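Local coordinates for protein TRAP-T family transporter, DctP (Periplasmic binding) subunit (Sulfitobacter sp. NAS-14.1, PDB 4PF8) that binds beta-D-galacturonate and probably delivers it, as a periplasmic solute-binding protein, to the membrane subunits of a TRAP transporter, at residues A[222-227]-A[284-290]; A[212-218]-A[279-285]; A[74-78]-A[132-136]. All coordinates share one frame; numbering follows the deposited sequence.

Interaction 1: residues A[222-227]-A[284-290]; sequences KYYSLT and GVEVNEI
Tyr224 and Val287 sit opposite each other in a parallel strand pair, 223-227 beside 286-289, at one edge of the four-stranded mixed sheet of this family 7 solute-binding fold; the segment axes differ by 18°. Four backbone bonds form the ladder: Glu286 N to Lys222 O, Tyr224 N to Glu286 O, Asn288 N to Tyr224 O and Leu226 N to Asn288 O. The Tyr224 N bond is the straightest, 171° at the hydrogen. Past the Leu226 N rung a water bridges Leu226 O and Ile290 N.

Apolar contacts gather on the face of Tyr224, Leu226 and Val287. Leu226 CD1 meets Val287 CG1 at 3.8 Å, while Leu226 CD2 lies over one face of the Tyr224 ring near its rim. At the start of segment 284-290, Val285 CG1 packs on Tyr224 CB at 3.8 Å.

On the other face, a chi1 of 69° swings the Asn288 amide across to strand 223-227, where OD1 accepts from Ser225 OG at 2.6 Å; ND2 hydrogen-bonds to Ile155 O. With an alanine in place of Asn288, the Ser225 hydroxyl is likely to lose this acceptor and Ile155 O its amide donor. Ser225 OG lies in the carbonyl plane of that amide, on a lone pair of OD1.

Interaction 2: residues A[212-218]-A[279-285]; sequences YESTSHF and IIMDGGV
Two aromatic rings from segment 212-218, Tyr212 and Phe218, meet Ile279, Ile280 and Val285 at the C-terminal end of the long helix 248-282. One face of the Tyr212 ring is covered by Phe218 CB, 3.5 Å above the plane and offset toward the rim. Val285 CG1 comes to the edge of the same ring, near its plane, and lies 3.4 Å from Tyr212 OH. Ile280 approaches obliquely, its CD1 3.5 Å from Tyr212 CD2. The Phe218 ring takes Val285 CG2 at its edge, in plane, and Gly283 CA near its plane; Ile279 CG2 reaches Phe218 CZ obliquely at 3.9 Å.

The backbone sets Phe218 CB over Tyr212, and a chi1 of 79° turns the CD2, CE2 and CZ side of the ring to Ile279, Ile280, Gly283 and Val285. Both Val285 methyls meet Tyr212 OH. A CB modelled on Gly283 falls 2.9 Å from Phe218 CE2, a clash. The helix closes there in a Schellman motif, with Val285 N bonded to Ile280 O and Gly284, at phi 90°, as its C-prime residue.

Glu213 joins through its aliphatic part: CG rests 3.7 Å from Ile279 CG2, while OE1 turns to Ser276 and Arg272 of the same long helix. Tyr212 OH is hydrogen-bonded to Ala221 O. The contact thus joins the end of helix 248-282 to the helical region 209-220, which carries the galacturonate-pocket residue Ser211; the Tyr212 side chain is about 9 Å from the sugar. The interface itself is carbon packing, and the polar ends at its margin find partners in neighbouring residues.

Interaction 3: residues A[74-78]-A[132-136]; sequences IEQLR and EKGIV
Arg78, near the C-terminal end of helix 70-79, reaches over the turn that leads from helix 121-132 into strand 135-141 and has the most surface buried here, followed by Ile135 and Lys133. Its NE donates to Lys133 O at 2.9 Å with 157° at the hydrogen. The acceptor lies at the edge of the guanidinium, 12° out of its plane, and the donor sits in the carbonyl plane on a lone pair, so both flat groups are well oriented for the bond. The bend at chi3, 64°, carries the group round to this oxygen.

Lys133 runs alongside Arg78, pointing the same way, with its CD 3.8 Å from Arg78 NH2. Its ammonium stays apart, Lys133 NZ being 6.1 Å from Arg78 NH2.

Ile135, the first residue of the strand, supplies the apolar part. The Ile135 and Leu77 side chains cross at about a right angle, with Ile135 CG1 3.7 Å from Leu77 CD2, and Ile135 CD1 lies 3.8 Å from Arg78 CG. Met92 adds a further contact to Ile135.

Gly134, with positive phi, is the C-prime residue of the Schellman motif ending helix 121-132. One water donates to both Gly134 O and Arg78 O, at 2.8 Å each. Helix and turn are thus joined by a directed side-chain bond and a water bridge beside a small apolar patch; the like charges of Arg78 and Lys133 probably disfavour closer approach, partly offset by a long, purely electrostatic pairing of Arg78 with Glu75.

In the fold
Interactions 1 and 2 hold neighbouring elements: they share Gly284 and Val285, their centres lie 11 Å apart, and Tyr224 of one packs on Tyr212 of the other. Lys222 NZ ties them further, with a probable hydrogen bond to Gly283 O. Interaction 3 stands on the opposite side of the chain's centre, about 36 Å from interaction 1 and 34 Å from interaction 2, centre to centre. In 1 and 2 Tyr224, Val285, Tyr212 and Ile280 are buried, while Glu286, Glu289 and Ile279 are exposed; in 3 Ile74, Leu77 and Ile135 are buried, Arg78 and Lys133 partly exposed. Chemistry follows place: a backbone ladder at a sheet edge, carbon packing at a helix end, and a guanidinium-carbonyl bond between helix and turn.

Interaction 1: residues A[222-227]-A[284-290]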
loop_
_atom_site.group_PDB
_atom_site.type_symbol
_atom_site.label_atom_id
_atom_site.label_comp_id
_atom_site.label_asym_id
_atom_site.label_seq_id
_atom_site.Cartn_x
_atom_site.Cartn_y
_atom_site.Cartn_z
ATOM N N LYS A 222 -13.448 -12.332 11.699
ATOM C CA LYS A 222 -13.963 -11.494 12.776
ATOM C C LYS A 222 -13.000 -11.202 13.916
ATOM O O LYS A 222 -13.418 -10.600 14.909
ATOM C CB LYS A 222 -15.261 -12.089 13.340
ATOM C CG LYS A 222 -16.325 -12.460 12.294
ATOM C CD LYS A 222 -16.838 -11.278 11.466
ATOM C CE LYS A 222 -17.759 -10.344 12.260
ATOM N NZ LYS A 222 -18.294 -9.228 11.411
ATOM N N TYR A 223 -11.730 -11.602 13.787
ATOM C CA TYR A 223 -10.697 -11.207 14.745
ATOM C C TYR A 223 -9.731 -10.257 14.072
ATOM O O TYR A 223 -9.181 -10.579 13.035
ATOM C CB TYR A 223 -9.937 -12.423 15.254
ATOM C CG TYR A 223 -10.804 -13.408 15.967
ATOM C CD1 TYR A 223 -11.227 -13.158 17.257
ATOM C CD2 TYR A 223 -11.215 -14.574 15.351
ATOM C CE1 TYR A 223 -12.050 -14.066 17.921
ATOM C CE2 TYR A 223 -12.041 -15.487 16.014
ATOM C CZ TYR A 223 -12.442 -15.212 17.292
ATOM O OH TYR A 223 -13.251 -16.106 17.964
ATOM N N TYR A 224 -9.549 -9.078 14.654
ATOM C CA TYR A 224 -8.615 -8.075 14.108
ATOM C C TYR A 224 -7.648 -7.737 15.232
ATOM O O TYR A 224 -8.069 -7.303 16.317
ATOM C CB TYR A 224 -9.394 -6.816 13.682
ATOM C CG TYR A 224 -8.671 -5.798 12.798
ATOM C CD1 TYR A 224 -7.697 -6.187 11.907
ATOM C CD2 TYR A 224 -9.022 -4.447 12.830
ATOM C CE1 TYR A 224 -7.077 -5.270 11.065
ATOM C CE2 TYR A 224 -8.406 -3.536 12.004
ATOM C CZ TYR A 224 -7.423 -3.966 11.122
ATOM O OH TYR A 224 -6.783 -3.055 10.278
ATOM N N SER A 225 -6.368 -7.977 14.981
ATOM C CA SER A 225 -5.339 -7.874 15.998
ATOM C C SER A 225 -4.360 -6.791 15.524
ATOM O O SER A 225 -3.717 -6.942 14.488
ATOM C CB SER A 225 -4.644 -9.203 16.186
ATOM O OG SER A 225 -5.601 -10.216 16.515
ATOM N N LEU A 226 -4.266 -5.716 16.291
ATOM C CA LEU A 226 -3.604 -4.497 15.838
ATOM C C LEU A 226 -2.077 -4.526 15.990
ATOM O O LEU A 226 -1.479 -3.732 16.737
ATOM C CB LEU A 226 -4.232 -3.262 16.503
ATOM C CG LEU A 226 -5.732 -3.071 16.231
ATOM C CD1 LEU A 226 -6.283 -1.920 17.077
ATOM C CD2 LEU A 226 -6.039 -2.856 14.755
ATOM N N THR A 227 -1.461 -5.434 15.240
ATOM C CA THR A 227 -0.021 -5.576 15.194
ATOM C C THR A 227 0.667 -4.399 14.533
ATOM O O THR A 227 1.799 -4.090 14.850
ATOM C CB THR A 227 0.341 -6.855 14.461
ATOM O OG1 THR A 227 -0.430 -6.924 13.256
ATOM C CG2 THR A 227 0.008 -8.078 15.321
ATOM N N GLY A 284 -19.386 -6.333 15.075
ATOM C CA GLY A 284 -19.136 -7.482 15.931
ATOM C C GLY A 284 -17.736 -8.069 15.892
ATOM O O GLY A 284 -17.480 -9.127 16.461
ATOM N N VAL A 285 -16.823 -7.406 15.194
ATOM C CA VAL A 285 -15.451 -7.872 15.165
ATOM C C VAL A 285 -14.865 -7.761 16.559
ATOM O O VAL A 285 -15.120 -6.781 17.264
ATOM C CB VAL A 285 -14.608 -7.037 14.191
ATOM C CG1 VAL A 285 -13.110 -7.354 14.317
ATOM C CG2 VAL A 285 -15.074 -7.282 12.749
ATOM N N GLU A 286 -14.089 -8.770 16.942
ATOM C CA GLU A 286 -13.330 -8.725 18.172
ATOM C C GLU A 286 -11.977 -8.107 17.857
ATOM O O GLU A 286 -11.140 -8.740 17.197
ATOM C CB GLU A 286 -13.130 -10.115 18.761
ATOM C CG GLU A 286 -12.200 -10.103 19.960
ATOM C CD GLU A 286 -12.563 -9.040 20.995
ATOM O OE1 GLU A 286 -11.641 -8.536 21.691
ATOM O OE2 GLU A 286 -13.770 -8.717 21.120
ATOM N N VAL A 287 -11.779 -6.884 18.337
ATOM C CA VAL A 287 -10.531 -6.162 18.124
ATOM C C VAL A 287 -9.657 -6.288 19.357
ATOM O O VAL A 287 -10.124 -6.087 20.486
ATOM C CB VAL A 287 -10.781 -4.682 17.843
ATOM C CG1 VAL A 287 -9.465 -3.962 17.588
ATOM C CG2 VAL A 287 -11.703 -4.521 16.631
ATOM N N ASN A 288 -8.404 -6.676 19.170
ATOM C CA ASN A 288 -7.449 -6.645 20.279
ATOM C C ASN A 288 -6.205 -5.835 19.940
ATOM O O ASN A 288 -5.745 -5.834 18.799
ATOM C CB ASN A 288 -7.053 -8.049 20.741
ATOM C CG ASN A 288 -6.221 -8.801 19.719
ATOM O OD1 ASN A 288 -6.732 -9.279 18.706
ATOM N ND2 ASN A 288 -4.934 -8.954 20.011
ATOM N N GLU A 289 -5.699 -5.127 20.936
ATOM C CA GLU A 289 -4.449 -4.398 20.811
ATOM C C GLU A 289 -3.307 -5.317 21.200
ATOM O O GLU A 289 -3.513 -6.372 21.812
ATOM C CB GLU A 289 -4.447 -3.158 21.691
ATOM C CG GLU A 289 -5.464 -2.119 21.293
ATOM C CD GLU A 289 -5.489 -0.958 22.264
ATOM O OE1 GLU A 289 -4.757 0.028 22.031
ATOM O OE2 GLU A 289 -6.229 -1.036 23.271
ATOM N N ILE A 290 -2.097 -4.908 20.844
ATOM C CA ILE A 290 -0.911 -5.658 21.199
ATOM C C ILE A 290 -0.180 -4.946 22.309
ATOM O O ILE A 290 0.329 -3.838 22.127
ATOM C CB ILE A 290 0.029 -5.840 20.014
ATOM C CG1 ILE A 290 -0.686 -6.575 18.882
ATOM C CG2 ILE A 290 1.297 -6.574 20.456
ATOM C CD1 ILE A 290 -1.203 -7.925 19.252
HETATM O O HOH W 1 -1.964 -2.580 19.097
#

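Interaction 2: residues A[212-218]-A[279-285]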
loop_
_atom_site.group_PDB
_atom_site.type_symbol
_atom_site.label_atom_id
_atom_site.label_comp_id
_atom_site.label_asym_id
_atom_site.label_seq_id
_atom_site.Cartn_x
_atom_site.Cartn_y
_atom_site.Cartn_z
ATOM N N TYR A 212 -9.760 -3.532 5.217
ATOM C CA TYR A 212 -10.423 -4.650 5.909
ATOM C C TYR A 212 -11.936 -4.475 5.906
ATOM O O TYR A 212 -12.686 -5.442 5.733
ATOM C CB TYR A 212 -9.846 -4.692 7.330
ATOM C CG TYR A 212 -10.447 -5.647 8.318
ATOM C CD1 TYR A 212 -10.572 -6.996 8.052
ATOM C CD2 TYR A 212 -10.800 -5.198 9.586
ATOM C CE1 TYR A 212 -11.089 -7.852 8.992
ATOM C CE2 TYR A 212 -11.322 -6.050 10.531
ATOM C CZ TYR A 212 -11.432 -7.360 10.245
ATOM O OH TYR A 212 -11.959 -8.177 11.222
ATOM N N GLU A 213 -12.382 -3.234 6.095
ATOM C CA GLU A 213 -13.802 -2.896 6.097
ATOM C C GLU A 213 -14.420 -2.811 4.698
ATOM O O GLU A 213 -15.452 -3.436 4.443
ATOM C CB GLU A 213 -13.999 -1.556 6.830
ATOM C CG GLU A 213 -15.433 -1.080 6.889
ATOM C CD GLU A 213 -15.737 -0.096 5.787
ATOM O OE1 GLU A 213 -14.924 0.842 5.592
ATOM O OE2 GLU A 213 -16.774 -0.266 5.116
ATOM N N SER A 214 -13.799 -2.048 3.792
ATOM C CA SER A 214 -14.424 -1.722 2.509
ATOM C C SER A 214 -14.611 -2.945 1.625
ATOM O O SER A 214 -15.496 -2.968 0.774
ATOM C CB SER A 214 -13.626 -0.646 1.768
ATOM O OG SER A 214 -12.341 -1.073 1.411
ATOM N N THR A 215 -13.771 -3.952 1.842
ATOM C CA THR A 215 -13.783 -5.196 1.064
ATOM C C THR A 215 -14.709 -6.244 1.656
ATOM O O THR A 215 -14.857 -7.335 1.094
ATOM C CB THR A 215 -12.412 -5.829 1.043
ATOM O OG1 THR A 215 -12.004 -6.076 2.396
ATOM C CG2 THR A 215 -11.403 -4.939 0.318
ATOM N N SER A 216 -15.303 -5.925 2.800
ATOM C CA SER A 216 -16.106 -6.867 3.569
ATOM C C SER A 216 -15.299 -8.017 4.172
ATOM O O SER A 216 -15.886 -8.993 4.645
ATOM C CB SER A 216 -17.271 -7.424 2.756
ATOM O OG SER A 216 -18.151 -6.386 2.343
ATOM N N HIS A 217 -13.975 -7.938 4.173
ATOM C CA HIS A 217 -13.190 -8.982 4.822
ATOM C C HIS A 217 -13.615 -9.115 6.279
ATOM O O HIS A 217 -13.560 -10.212 6.846
ATOM C CB HIS A 217 -11.696 -8.735 4.744
ATOM C CG HIS A 217 -11.142 -8.799 3.356
ATOM N ND1 HIS A 217 -9.839 -8.460 3.059
ATOM C CD2 HIS A 217 -11.731 -9.114 2.174
ATOM C CE1 HIS A 217 -9.653 -8.564 1.750
ATOM N NE2 HIS A 217 -10.786 -8.941 1.196
ATOM N N PHE A 218 -14.023 -8.005 6.898
ATOM C CA PHE A 218 -14.389 -8.039 8.312
ATOM C C PHE A 218 -15.630 -8.845 8.573
ATOM O O PHE A 218 -15.863 -9.243 9.704
ATOM C CB PHE A 218 -14.556 -6.635 8.874
ATOM C CG PHE A 218 -15.859 -5.968 8.530
ATOM C CD1 PHE A 218 -16.085 -5.460 7.269
ATOM C CD2 PHE A 218 -16.857 -5.821 9.486
ATOM C CE1 PHE A 218 -17.277 -4.832 6.940
ATOM C CE2 PHE A 218 -18.058 -5.176 9.174
ATOM C CZ PHE A 218 -18.263 -4.686 7.900
ATOM N N ILE A 279 -17.215 1.031 12.077
ATOM C CA ILE A 279 -18.006 0.033 11.355
ATOM C C ILE A 279 -17.611 -1.384 11.786
ATOM O O ILE A 279 -18.471 -2.248 12.020
ATOM C CB ILE A 279 -17.834 0.223 9.838
ATOM C CG1 ILE A 279 -18.543 1.501 9.402
ATOM C CG2 ILE A 279 -18.388 -0.970 9.054
ATOM C CD1 ILE A 279 -18.162 1.961 8.047
ATOM N N ILE A 280 -16.308 -1.611 11.880
ATOM C CA ILE A 280 -15.746 -2.901 12.262
ATOM C C ILE A 280 -16.235 -3.273 13.644
ATOM O O ILE A 280 -16.740 -4.390 13.873
ATOM C CB ILE A 280 -14.188 -2.802 12.226
ATOM C CG1 ILE A 280 -13.712 -2.804 10.758
ATOM C CG2 ILE A 280 -13.516 -3.872 13.069
ATOM C CD1 ILE A 280 -12.278 -2.248 10.609
HETATM N N MSE A 281 -16.155 -2.335 14.577
HETATM C CA MSE A 281 -16.539 -2.647 15.949
HETATM C C MSE A 281 -18.049 -2.838 16.048
HETATM O O MSE A 281 -18.528 -3.747 16.749
HETATM C CB MSE A 281 -16.033 -1.571 16.899
HETATM C CG MSE A 281 -14.501 -1.542 16.961
HETATM SE SE MSE A 281 -13.805 -0.260 18.243
HETATM C CE MSE A 281 -14.352 1.352 17.370
ATOM N N ASP A 282 -18.809 -2.012 15.336
ATOM C CA ASP A 282 -20.270 -2.114 15.364
ATOM C C ASP A 282 -20.744 -3.404 14.666
ATOM O O ASP A 282 -21.865 -3.866 14.888
ATOM C CB ASP A 282 -20.916 -0.924 14.660
ATOM C CG ASP A 282 -20.816 0.379 15.445
ATOM O OD1 ASP A 282 -20.416 0.373 16.626
ATOM O OD2 ASP A 282 -21.149 1.427 14.847
ATOM N N GLY A 283 -19.891 -3.969 13.830
ATOM C CA GLY A 283 -20.196 -5.185 13.096
ATOM C C GLY A 283 -19.825 -6.463 13.830
ATOM O O GLY A 283 -19.905 -7.552 13.264
ATOM N N GLY A 284 -19.386 -6.333 15.075
ATOM C CA GLY A 284 -19.136 -7.482 15.931
ATOM C C GLY A 284 -17.736 -8.069 15.892
ATOM O O GLY A 284 -17.480 -9.127 16.461
ATOM N N VAL A 285 -16.823 -7.406 15.194
ATOM C CA VAL A 285 -15.451 -7.872 15.165
ATOM C C VAL A 285 -14.865 -7.761 16.559
ATOM O O VAL A 285 -15.120 -6.781 17.264
ATOM C CB VAL A 285 -14.608 -7.037 14.191
ATOM C CG1 VAL A 285 -13.110 -7.354 14.317
ATOM C CG2 VAL A 285 -15.074 -7.282 12.749
#

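Interaction 3: residues A[74-78]-A[132-136]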
loop_
_atom_site.group_PDB
_atom_site.type_symbol
_atom_site.label_atom_id
_atom_site.label_comp_id
_atom_site.label_asym_id
_atom_site.label_seq_id
_atom_site.Cartn_x
_atom_site.Cartn_y
_atom_site.Cartn_z
ATOM N N ILE A 74 1.094 -2.119 -12.584
ATOM C CA ILE A 74 2.372 -1.447 -12.514
ATOM C C ILE A 74 3.112 -1.652 -13.827
ATOM O O ILE A 74 3.710 -0.725 -14.381
ATOM C CB ILE A 74 3.221 -1.971 -11.338
ATOM C CG1 ILE A 74 2.624 -1.488 -10.014
ATOM C CG2 ILE A 74 4.675 -1.504 -11.483
ATOM C CD1 ILE A 74 3.076 -2.278 -8.785
ATOM N N GLU A 75 3.075 -2.881 -14.340
ATOM C CA GLU A 75 3.720 -3.174 -15.621
ATOM C C GLU A 75 3.081 -2.346 -16.750
ATOM O O GLU A 75 3.781 -1.787 -17.606
ATOM C CB GLU A 75 3.616 -4.666 -15.931
ATOM C CG GLU A 75 4.216 -5.063 -17.271
ATOM C CD GLU A 75 5.737 -5.137 -17.242
ATOM O OE1 GLU A 75 6.348 -4.808 -16.187
ATOM O OE2 GLU A 75 6.318 -5.534 -18.286
ATOM N N GLN A 76 1.755 -2.265 -16.758
ATOM C CA GLN A 76 1.081 -1.448 -17.774
ATOM C C GLN A 76 1.544 -0.003 -17.713
ATOM O O GLN A 76 1.730 0.648 -18.740
ATOM C CB GLN A 76 -0.428 -1.469 -17.592
ATOM C CG GLN A 76 -1.093 -2.801 -17.867
ATOM C CD GLN A 76 -2.578 -2.720 -17.605
ATOM O OE1 GLN A 76 -3.242 -1.778 -18.053
ATOM N NE2 GLN A 76 -3.110 -3.688 -16.876
ATOM N N LEU A 77 1.682 0.533 -16.507
ATOM C CA LEU A 77 2.043 1.935 -16.353
ATOM C C LEU A 77 3.456 2.187 -16.854
ATOM O O LEU A 77 3.716 3.168 -17.558
ATOM C CB LEU A 77 1.883 2.365 -14.886
ATOM C CG LEU A 77 2.065 3.881 -14.734
ATOM C CD1 LEU A 77 0.881 4.553 -14.043
ATOM C CD2 LEU A 77 3.368 4.174 -14.021
ATOM N N ARG A 78 4.379 1.283 -16.545
ATOM C CA ARG A 78 5.747 1.405 -17.010
ATOM C C ARG A 78 5.808 1.368 -18.529
ATOM O O ARG A 78 6.636 2.039 -19.139
ATOM C CB ARG A 78 6.629 0.291 -16.435
ATOM C CG ARG A 78 6.794 0.365 -14.951
ATOM C CD ARG A 78 7.609 -0.806 -14.439
ATOM N NE ARG A 78 8.958 -0.754 -14.977
ATOM C CZ ARG A 78 9.755 -1.805 -15.100
ATOM N NH1 ARG A 78 9.333 -3.008 -14.724
ATOM N NH2 ARG A 78 10.971 -1.648 -15.595
ATOM N N GLU A 132 13.701 5.815 -12.863
ATOM C CA GLU A 132 14.590 4.926 -13.615
ATOM C C GLU A 132 13.867 3.742 -14.229
ATOM O O GLU A 132 14.348 3.122 -15.191
ATOM C CB GLU A 132 15.705 4.421 -12.711
ATOM C CG GLU A 132 16.697 5.507 -12.399
ATOM C CD GLU A 132 17.791 5.045 -11.472
ATOM O OE1 GLU A 132 17.656 3.932 -10.902
ATOM O OE2 GLU A 132 18.771 5.807 -11.309
ATOM N N LYS A 133 12.720 3.410 -13.655
ATOM C CA LYS A 133 11.925 2.299 -14.139
ATOM C C LYS A 133 10.676 2.765 -14.899
ATOM O O LYS A 133 9.748 1.989 -15.116
ATOM C CB LYS A 133 11.524 1.415 -12.959
ATOM C CG LYS A 133 12.700 0.723 -12.277
ATOM C CD LYS A 133 13.474 -0.133 -13.240
ATOM C CE LYS A 133 14.489 -1.038 -12.548
ATOM N NZ LYS A 133 15.515 -0.281 -11.813
ATOM N N GLY A 134 10.637 4.038 -15.281
ATOM C CA GLY A 134 9.525 4.531 -16.089
ATOM C C GLY A 134 8.310 5.070 -15.358
ATOM O O GLY A 134 7.215 5.140 -15.927
ATOM N N ILE A 135 8.475 5.463 -14.101
ATOM C CA ILE A 135 7.349 5.852 -13.267
ATOM C C ILE A 135 7.654 7.205 -12.629
ATOM O O ILE A 135 8.711 7.378 -12.019
ATOM C CB ILE A 135 7.135 4.818 -12.145
ATOM C CG1 ILE A 135 6.815 3.458 -12.750
ATOM C CG2 ILE A 135 6.022 5.262 -11.211
ATOM C CD1 ILE A 135 6.837 2.325 -11.714
ATOM N N VAL A 136 6.742 8.161 -12.792
ATOM C CA VAL A 136 6.926 9.506 -12.243
ATOM C C VAL A 136 6.039 9.656 -11.006
ATOM O O VAL A 136 4.822 9.655 -11.091
ATOM C CB VAL A 136 6.599 10.584 -13.291
ATOM C CG1 VAL A 136 6.681 11.978 -12.679
ATOM C CG2 VAL A 136 7.553 10.480 -14.480
HETATM O O HOH W 2 6.677 4.781 -18.667
#